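Local coordinates for protein shikimate kinase (Bacteroides thetaiotaomicron, PDB 3VAA) that probably catalyses the ATP-dependent phosphorylation of the 3-hydroxyl group of shikimate in the pathway to chorismate, at residues M112-N116 and T169-Y173; P128-F132 and L153-I158. All coordinates share one frame; numbering follows the deposited sequence.

Interaction 1 (M112-N116 and T169-Y173); sequences MEFMN and TQAQY
The side-chain amide of Asn116 faces the backbone of Gln170 and Gln172 and bonds to both through its two polar ends. Its ND2 donates to Gln170 O at 2.9 Å, with an N-H...O angle of 160°. The acceptor sits nearly in the Asn116 amide plane, yet the nitrogen lies above the carbonyl plane of Gln170, off the lone pairs. In return Asn116 OD1 accepts from Gln172 N at 3.1 Å, a more bent bond (140°). Together the two bonds define which end of the amide is N and which is O, and they restrain its rotation. The Asn116 and Gln172 amide planes are nearly perpendicular, so they do not stack; Gln172 meets OD1 with its CB, while its CG lies over one face of the neighbouring Tyr173 ring, offset toward the rim.

One helical turn earlier, Met112 supplies the apolar half. Its CG rests against Gln170 CB at 3.7 Å. With CG opposite the backbone N (chi1 -175°) and bends at chi2 and chi3, the chain curls so that SD reaches Ala171 CA at 4.1 Å. Gln170 NE2 is held by Pro166 O of helix 150-168.

Met112 and Asn116 both also touch Thr121 of strand 120-125. The arrangement thus pins the loop entering edge strand 173-176 to helix 111-118, a connection within the parallel-sheet, P-loop kinase fold of shikimate kinases.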
loop_
_atom_site.group_PDB
_atom_site.type_symbol
_atom_site.label_atom_id
_atom_site.label_comp_id
_atom_site.label_asym_id
_atom_site.label_seq_id
_atom_site.Cartn_x
_atom_site.Cartn_y
_atom_site.Cartn_z
ATOM N N MET A 112 11.772 -3.162 -1.393
ATOM C CA MET A 112 11.440 -3.439 0.008
ATOM C C MET A 112 12.650 -3.181 0.891
ATOM O O MET A 112 12.537 -2.540 1.929
ATOM C CB MET A 112 10.917 -4.860 0.210
ATOM C CG MET A 112 10.444 -5.153 1.672
ATOM S SD MET A 112 9.158 -4.030 2.282
ATOM C CE MET A 112 8.316 -4.082 0.834
ATOM N N GLU A 113 13.816 -3.649 0.456
ATOM C CA GLU A 113 15.040 -3.463 1.211
ATOM C C GLU A 113 15.334 -1.960 1.329
ATOM O O GLU A 113 15.761 -1.472 2.385
ATOM C CB GLU A 113 16.166 -4.225 0.520
ATOM C CG GLU A 113 17.540 -4.064 1.095
ATOM C CD GLU A 113 18.588 -4.727 0.207
ATOM O OE1 GLU A 113 18.784 -5.953 0.324
ATOM O OE2 GLU A 113 19.212 -4.015 -0.610
ATOM N N PHE A 114 15.069 -1.225 0.250
ATOM C CA PHE A 114 15.295 0.212 0.218
ATOM C C PHE A 114 14.375 0.958 1.172
ATOM O O PHE A 114 14.822 1.809 1.963
ATOM C CB PHE A 114 15.199 0.721 -1.215
ATOM C CG PHE A 114 15.289 2.210 -1.333
ATOM C CD1 PHE A 114 16.515 2.850 -1.235
ATOM C CD2 PHE A 114 14.158 2.960 -1.568
ATOM C CE1 PHE A 114 16.596 4.242 -1.337
ATOM C CE2 PHE A 114 14.213 4.342 -1.683
ATOM C CZ PHE A 114 15.445 4.983 -1.578
ATOM N N MET A 115 13.097 0.610 1.153
ATOM C CA MET A 115 12.151 1.193 2.081
ATOM C C MET A 115 12.571 0.860 3.531
ATOM O O MET A 115 12.556 1.739 4.392
ATOM C CB MET A 115 10.737 0.689 1.791
ATOM C CG MET A 115 10.122 1.351 0.581
ATOM S SD MET A 115 8.394 0.938 0.316
ATOM C CE MET A 115 8.490 -0.666 -0.439
ATOM N N ASN A 116 12.967 -0.388 3.789
ATOM C CA ASN A 116 13.406 -0.755 5.135
ATOM C C ASN A 116 14.570 0.122 5.635
ATOM O O ASN A 116 14.585 0.529 6.794
ATOM C CB ASN A 116 13.766 -2.255 5.225
ATOM C CG ASN A 116 12.544 -3.151 5.457
ATOM O OD1 ASN A 116 11.584 -2.750 6.112
ATOM N ND2 ASN A 116 12.624 -4.393 4.998
ATOM N N THR A 169 6.109 -9.674 3.622
ATOM C CA THR A 169 6.563 -10.129 4.946
ATOM C C THR A 169 7.993 -9.699 5.327
ATOM O O THR A 169 8.447 -9.981 6.423
ATOM C CB THR A 169 6.364 -11.652 5.098
ATOM O OG1 THR A 169 7.124 -12.354 4.099
ATOM C CG2 THR A 169 4.882 -12.007 4.976
ATOM N N GLN A 170 8.705 -9.041 4.417
ATOM C CA GLN A 170 10.036 -8.518 4.710
ATOM C C GLN A 170 9.953 -7.141 5.374
ATOM O O GLN A 170 10.967 -6.603 5.810
ATOM C CB GLN A 170 10.878 -8.405 3.437
ATOM C CG GLN A 170 11.134 -9.696 2.717
ATOM C CD GLN A 170 11.846 -9.479 1.376
ATOM O OE1 GLN A 170 12.495 -8.446 1.155
ATOM N NE2 GLN A 170 11.723 -10.451 0.473
ATOM N N ALA A 171 8.752 -6.567 5.436
ATOM C CA ALA A 171 8.562 -5.288 6.099
ATOM C C ALA A 171 9.024 -5.382 7.556
ATOM O O ALA A 171 8.793 -6.390 8.225
ATOM C CB ALA A 171 7.077 -4.878 6.046
ATOM N N GLN A 172 9.688 -4.337 8.040
ATOM C CA GLN A 172 10.126 -4.315 9.435
ATOM C C GLN A 172 8.965 -4.525 10.386
ATOM O O GLN A 172 9.097 -5.237 11.390
ATOM C CB GLN A 172 10.807 -2.993 9.787
ATOM C CG GLN A 172 11.260 -2.965 11.250
ATOM C CD GLN A 172 11.975 -1.695 11.656
ATOM O OE1 GLN A 172 12.034 -0.721 10.907
ATOM N NE2 GLN A 172 12.520 -1.702 12.871
ATOM N N TYR A 173 7.818 -3.914 10.076
ATOM C CA TYR A 173 6.647 -4.010 10.928
ATOM C C TYR A 173 5.490 -4.680 10.213
ATOM O O TYR A 173 5.232 -4.384 9.044
ATOM C CB TYR A 173 6.186 -2.620 11.354
ATOM C CG TYR A 173 7.207 -1.808 12.094
ATOM C CD1 TYR A 173 7.411 -1.988 13.461
ATOM C CD2 TYR A 173 7.948 -0.830 11.443
ATOM C CE1 TYR A 173 8.349 -1.229 14.144
ATOM C CE2 TYR A 173 8.874 -0.067 12.119
ATOM C CZ TYR A 173 9.068 -0.271 13.468
ATOM O OH TYR A 173 9.986 0.494 14.144
#

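Interaction 2 (P128-F132 and L153-I158); sequences PDVLF and LMDFII
Met154 and Phe132 meet in an oblique Met-aromatic contact, neither face-on nor edge-on: Met154 SD lies 5.1 Å from the centroid of the Phe132 ring, 45° off the ring normal. The two side chains cross at about a right angle. Bends at chi2 and chi3 turn the end of Met154 toward helix 128-137, where CE comes within 3.6 Å of Phe132 CB and within 3.5 Å of Asp129 OD1. The sulfur also packs against Pro128 CB.

Leu153 reaches the same ring obliquely through CD2, 3.7 Å from Phe132 CE1, whereas Ile157 CD1 lies at the ring edge, near its plane. That methyl approaches the helix backbone as well, at 3.7 Å from Phe132 CA. The segment axes pass 9.8 Å apart at 122°, a steeply inclined crossing of helices 128-137 and 150-168, nearer antiparallel than parallel; the region between these two helices in shikimate kinases includes the lid over the nucleotide and substrate sites. Here Arg142, a predicted ATP-binding residue, lies in that connection.

No hydrogen bond spans the two segments, and the contact rests mainly on apolar packing. Toward the start of helix 128-137, Pro128 CB meets Ile158 CG1 at 4.1 Å. More deeply buried, Leu131 CD1 touches Ile157 CG2, and the Leu131 side chain lies near Gly35, a predicted ATP-binding residue.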
loop_
_atom_site.group_PDB
_atom_site.type_symbol
_atom_site.label_atom_id
_atom_site.label_comp_id
_atom_site.label_asym_id
_atom_site.label_seq_id
_atom_site.Cartn_x
_atom_site.Cartn_y
_atom_site.Cartn_z
ATOM N N PRO A 128 -7.671 -12.756 4.184
ATOM C CA PRO A 128 -8.375 -12.826 2.901
ATOM C C PRO A 128 -9.905 -12.710 3.014
ATOM O O PRO A 128 -10.533 -12.220 2.091
ATOM C CB PRO A 128 -7.958 -14.180 2.325
ATOM C CG PRO A 128 -6.877 -14.670 3.133
ATOM C CD PRO A 128 -6.704 -13.844 4.355
ATOM N N ASP A 129 -10.502 -13.149 4.122
ATOM C CA ASP A 129 -11.952 -13.015 4.289
ATOM C C ASP A 129 -12.318 -11.546 4.290
ATOM O O ASP A 129 -13.361 -11.164 3.761
ATOM C CB ASP A 129 -12.443 -13.661 5.598
ATOM C CG ASP A 129 -12.332 -15.184 5.589
ATOM O OD1 ASP A 129 -12.162 -15.778 4.495
ATOM O OD2 ASP A 129 -12.417 -15.792 6.688
ATOM N N VAL A 130 -11.454 -10.721 4.888
ATOM C CA VAL A 130 -11.697 -9.289 4.966
ATOM C C VAL A 130 -11.398 -8.647 3.631
ATOM O O VAL A 130 -12.150 -7.781 3.196
ATOM C CB VAL A 130 -10.894 -8.622 6.102
ATOM C CG1 VAL A 130 -11.071 -7.103 6.035
ATOM C CG2 VAL A 130 -11.322 -9.191 7.473
ATOM N N LEU A 131 -10.300 -9.056 2.969
ATOM C CA LEU A 131 -10.003 -8.529 1.627
ATOM C C LEU A 131 -11.153 -8.855 0.660
ATOM O O LEU A 131 -11.557 -8.009 -0.159
ATOM C CB LEU A 131 -8.681 -9.098 1.094
ATOM C CG LEU A 131 -7.431 -8.586 1.789
ATOM C CD1 LEU A 131 -6.212 -9.277 1.215
ATOM C CD2 LEU A 131 -7.307 -7.040 1.649
ATOM N N PHE A 132 -11.670 -10.085 0.771
ATOM C CA PHE A 132 -12.791 -10.564 -0.047
ATOM C C PHE A 132 -13.988 -9.639 0.116
ATOM O O PHE A 132 -14.540 -9.119 -0.881
ATOM C CB PHE A 132 -13.122 -12.018 0.335
ATOM C CG PHE A 132 -14.301 -12.609 -0.405
ATOM C CD1 PHE A 132 -14.140 -13.146 -1.683
ATOM C CD2 PHE A 132 -15.550 -12.661 0.187
ATOM C CE1 PHE A 132 -15.212 -13.705 -2.369
ATOM C CE2 PHE A 132 -16.637 -13.230 -0.494
ATOM C CZ PHE A 132 -16.460 -13.749 -1.781
ATOM N N LEU A 153 -13.250 -15.453 -7.005
ATOM C CA LEU A 153 -12.707 -14.206 -6.472
ATOM C C LEU A 153 -11.782 -14.484 -5.284
ATOM O O LEU A 153 -10.675 -13.944 -5.211
ATOM C CB LEU A 153 -13.839 -13.261 -6.041
ATOM C CG LEU A 153 -13.405 -11.966 -5.334
ATOM C CD1 LEU A 153 -12.444 -11.176 -6.200
ATOM C CD2 LEU A 153 -14.609 -11.127 -4.938
ATOM N N MET A 154 -12.236 -15.331 -4.357
ATOM C CA MET A 154 -11.428 -15.667 -3.188
ATOM C C MET A 154 -10.112 -16.331 -3.620
ATOM O O MET A 154 -9.049 -15.984 -3.101
ATOM C CB MET A 154 -12.176 -16.600 -2.229
ATOM C CG MET A 154 -11.368 -16.969 -0.987
ATOM S SD MET A 154 -11.057 -15.587 0.145
ATOM C CE MET A 154 -12.609 -15.467 1.004
ATOM N N ASP A 155 -10.182 -17.295 -4.541
ATOM C CA ASP A 155 -8.950 -17.961 -5.021
ATOM C C ASP A 155 -8.000 -16.938 -5.645
ATOM O O ASP A 155 -6.784 -17.037 -5.482
ATOM C CB ASP A 155 -9.239 -19.067 -6.056
ATOM C CG ASP A 155 -9.963 -20.280 -5.464
ATOM O OD1 ASP A 155 -9.901 -20.494 -4.232
ATOM O OD2 ASP A 155 -10.590 -21.033 -6.249
ATOM N N PHE A 156 -8.545 -15.952 -6.360
ATOM C CA PHE A 156 -7.716 -14.923 -7.003
ATOM C C PHE A 156 -6.913 -14.096 -5.979
ATOM O O PHE A 156 -5.687 -13.864 -6.139
ATOM C CB PHE A 156 -8.574 -14.013 -7.883
ATOM C CG PHE A 156 -7.778 -12.978 -8.641
ATOM C CD1 PHE A 156 -7.560 -11.713 -8.100
ATOM C CD2 PHE A 156 -7.225 -13.280 -9.867
ATOM C CE1 PHE A 156 -6.823 -10.771 -8.780
ATOM C CE2 PHE A 156 -6.481 -12.332 -10.554
ATOM C CZ PHE A 156 -6.290 -11.075 -10.004
ATOM N N ILE A 157 -7.602 -13.666 -4.924
ATOM C CA ILE A 157 -6.973 -12.908 -3.836
ATOM C C ILE A 157 -5.909 -13.754 -3.129
ATOM O O ILE A 157 -4.749 -13.328 -2.957
ATOM C CB ILE A 157 -8.037 -12.472 -2.804
ATOM C CG1 ILE A 157 -8.973 -11.446 -3.452
ATOM C CG2 ILE A 157 -7.393 -11.890 -1.557
ATOM C CD1 ILE A 157 -10.240 -11.145 -2.622
ATOM N N ILE A 158 -6.297 -14.962 -2.732
ATOM C CA ILE A 158 -5.378 -15.850 -2.019
ATOM C C ILE A 158 -4.118 -16.101 -2.822
ATOM O O ILE A 158 -3.015 -16.035 -2.272
ATOM C CB ILE A 158 -6.055 -17.193 -1.616
ATOM C CG1 ILE A 158 -7.097 -16.940 -0.520
ATOM C CG2 ILE A 158 -5.016 -18.204 -1.127
ATOM C CD1 ILE A 158 -7.987 -18.156 -0.187
#

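How the interactions relate
Interactions 1 and 2 lie 23 Å apart between centres, with about 11 Å between their nearest atoms. Along the chain the order is 112-116, 128-132, 153-158, 169-173, so the two segments of interaction 2 fall between those of interaction 1 in sequence. Two elements connect them: strand 120-125 runs from just after helix 111-118 to just before helix 128-137, and helix 150-168 leads from 153-158 to the loop 169-173. Interaction 1 therefore lies by the edge of the parallel sheet, at strand 173-176, while interaction 2 sits at the pair of helices flanking the Arg142 region, beside the predicted ATP site.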